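Local coordinates for protein major pollen allergen Pla l 1 (Plantago lanceolata, PDB 4Z8W) that is a secreted major pollen allergen of the Ole e 1-like family and binds zinc, at residues 24-27 / 28-32; 108-112 / 113-117. All coordinates share one frame; numbering follows the deposited sequence.

In the fold
Both contacts are short-range loop structures at the surface of a beta-rich fold, each running into a strand that pairs with strand 8-18. Interaction 1 turns the chain into the antiparallel strand 31-32, while interaction 2 delivers it to strand 114-123, which runs parallel to 8-18. Their centres lie about 26 Å apart and their nearest atoms about 9 Å, without touching. None of the touching residues in interaction 1 is buried, and its bonding is done by short neutral groups: an amide, a hydroxyl and the backbone. Interaction 2 also has mostly exposed residues, but its central side chain, Arg115, is buried and uses a long charged arm to hold backbone carbonyls.

Interaction 1 of 2, residues 24-27 / 28-32; sequences NLIN and ELSER
Asn27 and Ser30 mark the ends of a type I beta turn that leads the chain into the short strand 31-32, with an Asx turn built into its first half. In the backbone, Ser30 N donates to Asn27 O at 2.9 Å and closes the turn.

Two side-chain bonds supplement this link. Asn27 OD1 accepts from Leu29 N at 2.9 Å, two residues on, as an Asx turn requires; the donor stands above the amide plane, 47° out of it. With CG between the backbone N and the carbonyl carbon (chi1 60°), the amide is directed back over the turn, where OD1 meets Leu29 N. In the reverse direction Ser30 OG accepts the N-H of Asn27 at 2.8 Å from Asn27 N, in a nearly straight bond with an N-H...O angle of 167°. Asn27 and Ser30 are therefore joined twice, each backbone N donating to an oxygen of the other residue.

A water completes the polar set. It donates to Asn27 OD1 at 3.0 Å and accepts from Ser30 OG at 2.7 Å, so the hydroxyl acts as acceptor to the backbone and donor to solvent.

The remaining contacts are van der Waals touches. Leu29 CB lies 3.5 Å from Asn27 OD1, beside the amide oxygen that holds its own backbone N. Ile26 and Ser30 both rest on Tyr16, so the turn and the residue before it lie against strand 8-18, and Ile26 also reaches Pro119 and Ser121 of strand 114-123. Glu28, its chain bent at chi2, crosses Asn27 at about a right angle and brings OE2 to 3.4 Å from Asn27 CB. Ile26 CG2 touches Ser30 CB at 3.8 Å.

Interaction 2 of 2, residues 108-112 / 113-117; sequences TTITE and KTRHV
Glu112 O is gripped by two nitrogens of one guanidinium: Arg115 NE donates to it at 3.0 Å and Arg115 NH2 at 3.2 Å. This side-on fork lies flat, the oxygen being only 3° out of the guanidinium plane. NH2 approaches nearly along the C=O axis, whereas NE is tilted from the carbonyl plane. A bend at chi2 (-75°) turns the arginine back toward the chain that precedes it.

Ile110 covers part of one face of the group, CG2 resting 3.7 Å from Arg115 NH2 and offset toward the rim. Upstream, Thr108 forms an ST turn in which OG1 accepts from Ile110 N at 3.1 Å. A water carries this turn on to the arginine, lying 2.6 Å from Thr108 OG1 and accepting from Arg115 NH1 at 2.8 Å. NH1 also donates to Asp103 O, which ties the loop to the chain just beyond strand 100-102, while the backbone of Arg115 bonds to His10 and Glu12 of strand 8-18.

The carboxylate of Glu112 turns elsewhere, OE1 lying 6.0 Å from Arg115 NE. The guanidinium of buried Arg115 is thus held by backbone carbonyls and a water, so its positive charge is probably eased by their dipoles. None of the bonds described here runs to a carboxylate, and the grip probably relies mainly on the shape of the loop.

Interaction 1 of 2, residues 24-27 / 28-32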
ATOM      1  N   ASN A  24      -8.230  -9.473   9.709  1.00 28.47           N
ATOM      2  CA  ASN A  24      -7.661  -8.378   8.850  1.00 28.46           C
ATOM      3  C   ASN A  24      -6.231  -8.204   9.246  1.00 31.08           C
ATOM      4  O   ASN A  24      -5.872  -7.470  10.221  1.00 32.94           O
ATOM      5  CB  ASN A  24      -8.422  -7.078   9.029  1.00 29.36           C
ATOM      6  CG  ASN A  24      -7.802  -5.935   8.238  1.00 32.37           C
ATOM      7  OD1 ASN A  24      -6.978  -6.159   7.381  1.00 28.59           O
ATOM      8  ND2 ASN A  24      -8.259  -4.719   8.489  1.00 34.89           N
ATOM      9  N   LEU A  25      -5.402  -8.965   8.574  1.00 27.09           N
ATOM     10  CA  LEU A  25      -3.993  -8.959   8.874  1.00 33.64           C
ATOM     11  C   LEU A  25      -3.203  -9.699   7.836  1.00 29.54           C
ATOM     12  O   LEU A  25      -3.765 -10.409   6.952  1.00 33.47           O
ATOM     13  CB  LEU A  25      -3.730  -9.642  10.279  1.00 39.18           C
ATOM     14  CG  LEU A  25      -3.581 -11.177  10.326  1.00 38.46           C
ATOM     15  CD1 LEU A  25      -3.152 -11.726  11.692  1.00 30.81           C
ATOM     16  CD2 LEU A  25      -4.803 -11.910   9.811  1.00 36.03           C
ATOM     17  N   ILE A  26      -1.888  -9.528   7.916  1.00 28.70           N
ATOM     18  CA  ILE A  26      -0.967 -10.263   7.113  1.00 27.29           C
ATOM     19  C   ILE A  26      -0.248 -11.212   8.054  1.00 32.36           C
ATOM     20  O   ILE A  26       0.344 -10.761   9.047  1.00 30.36           O
ATOM     21  CB  ILE A  26       0.074  -9.330   6.417  1.00 34.43           C
ATOM     22  CG1 ILE A  26      -0.664  -8.468   5.364  1.00 32.16           C
ATOM     23  CG2 ILE A  26       1.245 -10.155   5.852  1.00 32.10           C
ATOM     24  CD1 ILE A  26       0.189  -7.404   4.689  1.00 33.52           C
ATOM     25  N   ASN A  27      -0.241 -12.497   7.723  1.00 32.11           N
ATOM     26  CA  ASN A  27       0.408 -13.515   8.578  1.00 36.36           C
ATOM     27  C   ASN A  27       1.050 -14.557   7.713  1.00 38.56           C
ATOM     28  O   ASN A  27       1.202 -14.326   6.535  1.00 32.66           O
ATOM     29  CB  ASN A  27      -0.593 -14.127   9.562  1.00 39.27           C
ATOM     30  CG  ASN A  27      -1.784 -14.837   8.881  1.00 41.84           C
ATOM     31  OD1 ASN A  27      -1.779 -15.209   7.689  1.00 35.91           O
ATOM     32  ND2 ASN A  27      -2.802 -15.102   9.693  1.00 39.15           N
ATOM     33  N   GLU A  28       1.460 -15.695   8.282  1.00 37.43           N
ATOM     34  CA  GLU A  28       2.169 -16.700   7.510  1.00 41.56           C
ATOM     35  C   GLU A  28       1.280 -17.304   6.459  1.00 37.74           C
ATOM     36  O   GLU A  28       1.786 -17.949   5.593  1.00 41.12           O
ATOM     37  CB  GLU A  28       2.712 -17.849   8.401  1.00 50.83           C
ATOM     38  CG  GLU A  28       1.750 -18.308   9.490  1.00 64.15           C
ATOM     39  CD  GLU A  28       1.661 -17.302  10.640  1.00 74.47           C
ATOM     40  OE1 GLU A  28       2.730 -16.879  11.139  1.00 88.39           O
ATOM     41  OE2 GLU A  28       0.539 -16.914  11.041  1.00 72.66           O
ATOM     42  N   LEU A  29      -0.046 -17.176   6.565  1.00 37.03           N
ATOM     43  CA  LEU A  29      -0.870 -17.749   5.495  1.00 34.79           C
ATOM     44  C   LEU A  29      -0.964 -16.797   4.329  1.00 33.94           C
ATOM     45  O   LEU A  29      -1.409 -17.207   3.261  1.00 37.82           O
ATOM     46  CB  LEU A  29      -2.268 -18.201   5.943  1.00 37.02           C
ATOM     47  CG  LEU A  29      -2.334 -19.388   6.914  1.00 37.39           C
ATOM     48  CD1 LEU A  29      -3.756 -19.630   7.398  1.00 30.92           C
ATOM     49  CD2 LEU A  29      -1.718 -20.665   6.362  1.00 31.85           C
ATOM     50  N   SER A  30      -0.606 -15.528   4.551  1.00 31.93           N
ATOM     51  CA  SER A  30      -0.725 -14.474   3.537  1.00 28.75           C
ATOM     52  C   SER A  30       0.143 -14.765   2.282  1.00 29.77           C
ATOM     53  O   SER A  30       1.227 -15.348   2.403  1.00 27.90           O
ATOM     54  CB  SER A  30      -0.470 -13.096   4.143  1.00 23.34           C
ATOM     55  OG  SER A  30      -1.387 -12.915   5.254  1.00 26.63           O
ATOM     56  N   GLU A  31      -0.382 -14.421   1.088  1.00 26.70           N
ATOM     57  CA  GLU A  31       0.298 -14.680  -0.214  1.00 27.10           C
ATOM     58  C   GLU A  31       0.607 -13.385  -0.938  1.00 23.36           C
ATOM     59  O   GLU A  31      -0.299 -12.614  -1.175  1.00 25.14           O
ATOM     60  CB  GLU A  31      -0.689 -15.477  -1.127  1.00 26.47           C
ATOM     61  CG  GLU A  31      -1.055 -16.824  -0.493  1.00 31.90           C
ATOM     62  CD  GLU A  31      -2.078 -17.652  -1.278  1.00 35.02           C
ATOM     63  OE1 GLU A  31      -2.508 -17.266  -2.401  1.00 35.89           O
ATOM     64  OE2 GLU A  31      -2.454 -18.694  -0.728  1.00 37.38           O
ATOM     65  N   ARG A  32       1.865 -13.157  -1.257  1.00 28.14           N
ATOM     66  CA  ARG A  32       2.315 -12.046  -2.108  1.00 30.26           C
ATOM     67  C   ARG A  32       1.495 -11.966  -3.392  1.00 31.11           C
ATOM     68  O   ARG A  32       1.296 -12.960  -4.037  1.00 28.57           O
ATOM     69  CB  ARG A  32       3.807 -12.249  -2.442  1.00 32.46           C
ATOM     70  CG  ARG A  32       4.747 -12.104  -1.217  1.00 36.87           C
ATOM     71  CD  ARG A  32       6.196 -12.593  -1.401  1.00 38.09           C
ATOM     72  NE  ARG A  32       6.999 -12.261  -0.207  1.00 46.87           N
ATOM     73  CZ  ARG A  32       7.601 -11.075   0.024  1.00 53.71           C
ATOM     74  NH1 ARG A  32       7.548 -10.087  -0.877  1.00 44.48           N
ATOM     75  NH2 ARG A  32       8.276 -10.875   1.167  1.00 52.78           N
TER
HETATM   76  O   HOH W   1      -3.618 -14.438   5.492  1.00 26.44           O

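Interaction 2 of 2, residues 108-112 / 113-117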
ATOM      1  N   THR A 108      13.998  16.386   7.606  1.00 35.00           N
ATOM      2  CA  THR A 108      14.625  15.417   8.516  1.00 33.45           C
ATOM      3  C   THR A 108      16.102  15.172   8.206  1.00 36.11           C
ATOM      4  O   THR A 108      16.637  15.637   7.185  1.00 34.46           O
ATOM      5  CB  THR A 108      14.008  14.015   8.355  1.00 36.22           C
ATOM      6  OG1 THR A 108      14.370  13.490   7.045  1.00 29.10           O
ATOM      7  CG2 THR A 108      12.474  14.022   8.565  1.00 38.00           C
ATOM      8  N   THR A 109      16.758  14.373   9.052  1.00 35.63           N
ATOM      9  CA  THR A 109      18.154  13.973   8.748  1.00 40.30           C
ATOM     10  C   THR A 109      18.204  12.574   8.080  1.00 40.57           C
ATOM     11  O   THR A 109      19.260  11.922   8.082  1.00 48.12           O
ATOM     12  CB  THR A 109      19.016  13.977  10.056  1.00 41.96           C
ATOM     13  OG1 THR A 109      18.348  13.196  11.057  1.00 42.31           O
ATOM     14  CG2 THR A 109      19.199  15.418  10.642  1.00 40.13           C
ATOM     15  N   ILE A 110      17.076  12.092   7.545  1.00 37.71           N
ATOM     16  CA  ILE A 110      17.080  10.783   6.792  1.00 42.05           C
ATOM     17  C   ILE A 110      17.781  10.980   5.434  1.00 43.46           C
ATOM     18  O   ILE A 110      17.358  11.844   4.638  1.00 36.80           O
ATOM     19  CB  ILE A 110      15.652  10.178   6.531  1.00 36.66           C
ATOM     20  CG1 ILE A 110      14.784  10.150   7.802  1.00 35.74           C
ATOM     21  CG2 ILE A 110      15.751   8.776   5.843  1.00 29.41           C
ATOM     22  CD1 ILE A 110      15.444   9.634   9.072  1.00 44.64           C
ATOM     23  N   THR A 111      18.818  10.167   5.184  1.00 41.95           N
ATOM     24  CA  THR A 111      19.547  10.141   3.899  1.00 49.56           C
ATOM     25  C   THR A 111      19.097   9.080   2.849  1.00 46.81           C
ATOM     26  O   THR A 111      19.263   9.299   1.668  1.00 46.91           O
ATOM     27  CB  THR A 111      21.048   9.950   4.153  1.00 54.88           C
ATOM     28  OG1 THR A 111      21.200   8.895   5.117  1.00 65.43           O
ATOM     29  CG2 THR A 111      21.654  11.228   4.744  1.00 51.04           C
ATOM     30  N   GLU A 112      18.537   7.945   3.258  1.00 47.35           N
ATOM     31  CA  GLU A 112      18.023   6.957   2.277  1.00 48.84           C
ATOM     32  C   GLU A 112      17.094   7.572   1.208  1.00 47.02           C
ATOM     33  O   GLU A 112      16.191   8.352   1.530  1.00 50.05           O
ATOM     34  CB  GLU A 112      17.283   5.805   2.984  1.00 57.15           C
ATOM     35  CG  GLU A 112      18.194   4.762   3.616  1.00 53.92           C
ATOM     36  CD  GLU A 112      18.584   5.128   5.035  1.00 66.91           C
ATOM     37  OE1 GLU A 112      18.051   6.131   5.579  1.00 60.87           O
ATOM     38  OE2 GLU A 112      19.427   4.409   5.621  1.00 67.73           O
ATOM     39  N   LYS A 113      17.324   7.212  -0.057  1.00 37.71           N
ATOM     40  CA  LYS A 113      16.472   7.569  -1.161  1.00 45.93           C
ATOM     41  C   LYS A 113      15.266   6.569  -1.387  1.00 40.51           C
ATOM     42  O   LYS A 113      14.276   6.936  -2.023  1.00 42.76           O
ATOM     43  CB  LYS A 113      17.326   7.685  -2.417  1.00 51.41           C
ATOM     44  CG  LYS A 113      16.657   8.385  -3.585  1.00 60.65           C
ATOM     45  CD  LYS A 113      17.692   8.693  -4.680  1.00 76.73           C
ATOM     46  CE  LYS A 113      17.688   7.683  -5.835  1.00 74.14           C
ATOM     47  NZ  LYS A 113      16.773   8.118  -6.945  1.00 79.86           N
ATOM     48  N   THR A 114      15.355   5.335  -0.875  1.00 39.33           N
ATOM     49  CA  THR A 114      14.190   4.443  -0.846  1.00 35.03           C
ATOM     50  C   THR A 114      13.445   4.609   0.470  1.00 38.50           C
ATOM     51  O   THR A 114      14.006   4.447   1.557  1.00 37.32           O
ATOM     52  CB  THR A 114      14.576   2.958  -1.060  1.00 39.15           C
ATOM     53  OG1 THR A 114      15.241   2.851  -2.314  1.00 37.58           O
ATOM     54  CG2 THR A 114      13.329   2.045  -1.200  1.00 37.73           C
ATOM     55  N   ARG A 115      12.160   4.916   0.393  1.00 34.73           N
ATOM     56  CA  ARG A 115      11.365   4.910   1.624  1.00 29.15           C
ATOM     57  C   ARG A 115      10.478   3.677   1.587  1.00 33.74           C
ATOM     58  O   ARG A 115       9.749   3.487   0.600  1.00 31.60           O
ATOM     59  CB  ARG A 115      10.578   6.226   1.686  1.00 28.49           C
ATOM     60  CG  ARG A 115      11.477   7.456   1.514  1.00 32.54           C
ATOM     61  CD  ARG A 115      12.291   7.714   2.782  1.00 33.58           C
ATOM     62  NE  ARG A 115      13.431   8.646   2.610  1.00 36.57           N
ATOM     63  CZ  ARG A 115      13.468   9.912   3.071  1.00 42.82           C
ATOM     64  NH1 ARG A 115      12.420  10.438   3.701  1.00 41.10           N
ATOM     65  NH2 ARG A 115      14.540  10.686   2.889  1.00 38.47           N
ATOM     66  N   HIS A 116      10.537   2.841   2.633  1.00 30.53           N
ATOM     67  CA  HIS A 116       9.762   1.618   2.717  1.00 31.74           C
ATOM     68  C   HIS A 116       8.508   1.915   3.465  1.00 35.85           C
ATOM     69  O   HIS A 116       8.491   2.791   4.380  1.00 37.91           O
ATOM     70  CB  HIS A 116      10.586   0.522   3.440  1.00 37.74           C
ATOM     71  CG  HIS A 116      11.682  -0.049   2.593  1.00 43.43           C
ATOM     72  ND1 HIS A 116      12.999   0.365   2.686  1.00 54.62           N
ATOM     73  CD2 HIS A 116      11.652  -0.970   1.602  1.00 50.34           C
ATOM     74  CE1 HIS A 116      13.736  -0.299   1.814  1.00 51.38           C
ATOM     75  NE2 HIS A 116      12.942  -1.113   1.139  1.00 55.19           N
ATOM     76  N   VAL A 117       7.424   1.247   3.107  1.00 24.99           N
ATOM     77  CA  VAL A 117       6.156   1.467   3.809  1.00 24.15           C
ATOM     78  C   VAL A 117       5.611   0.138   4.369  1.00 24.52           C
ATOM     79  O   VAL A 117       6.083  -0.933   3.974  1.00 23.86           O
ATOM     80  CB  VAL A 117       5.196   2.271   2.924  1.00 31.28           C
ATOM     81  CG1 VAL A 117       5.903   3.548   2.437  1.00 32.42           C
ATOM     82  CG2 VAL A 117       4.754   1.448   1.735  1.00 24.65           C
TER
HETATM   83  O   HOH W   2      12.471  12.491   5.591  1.00 27.64           O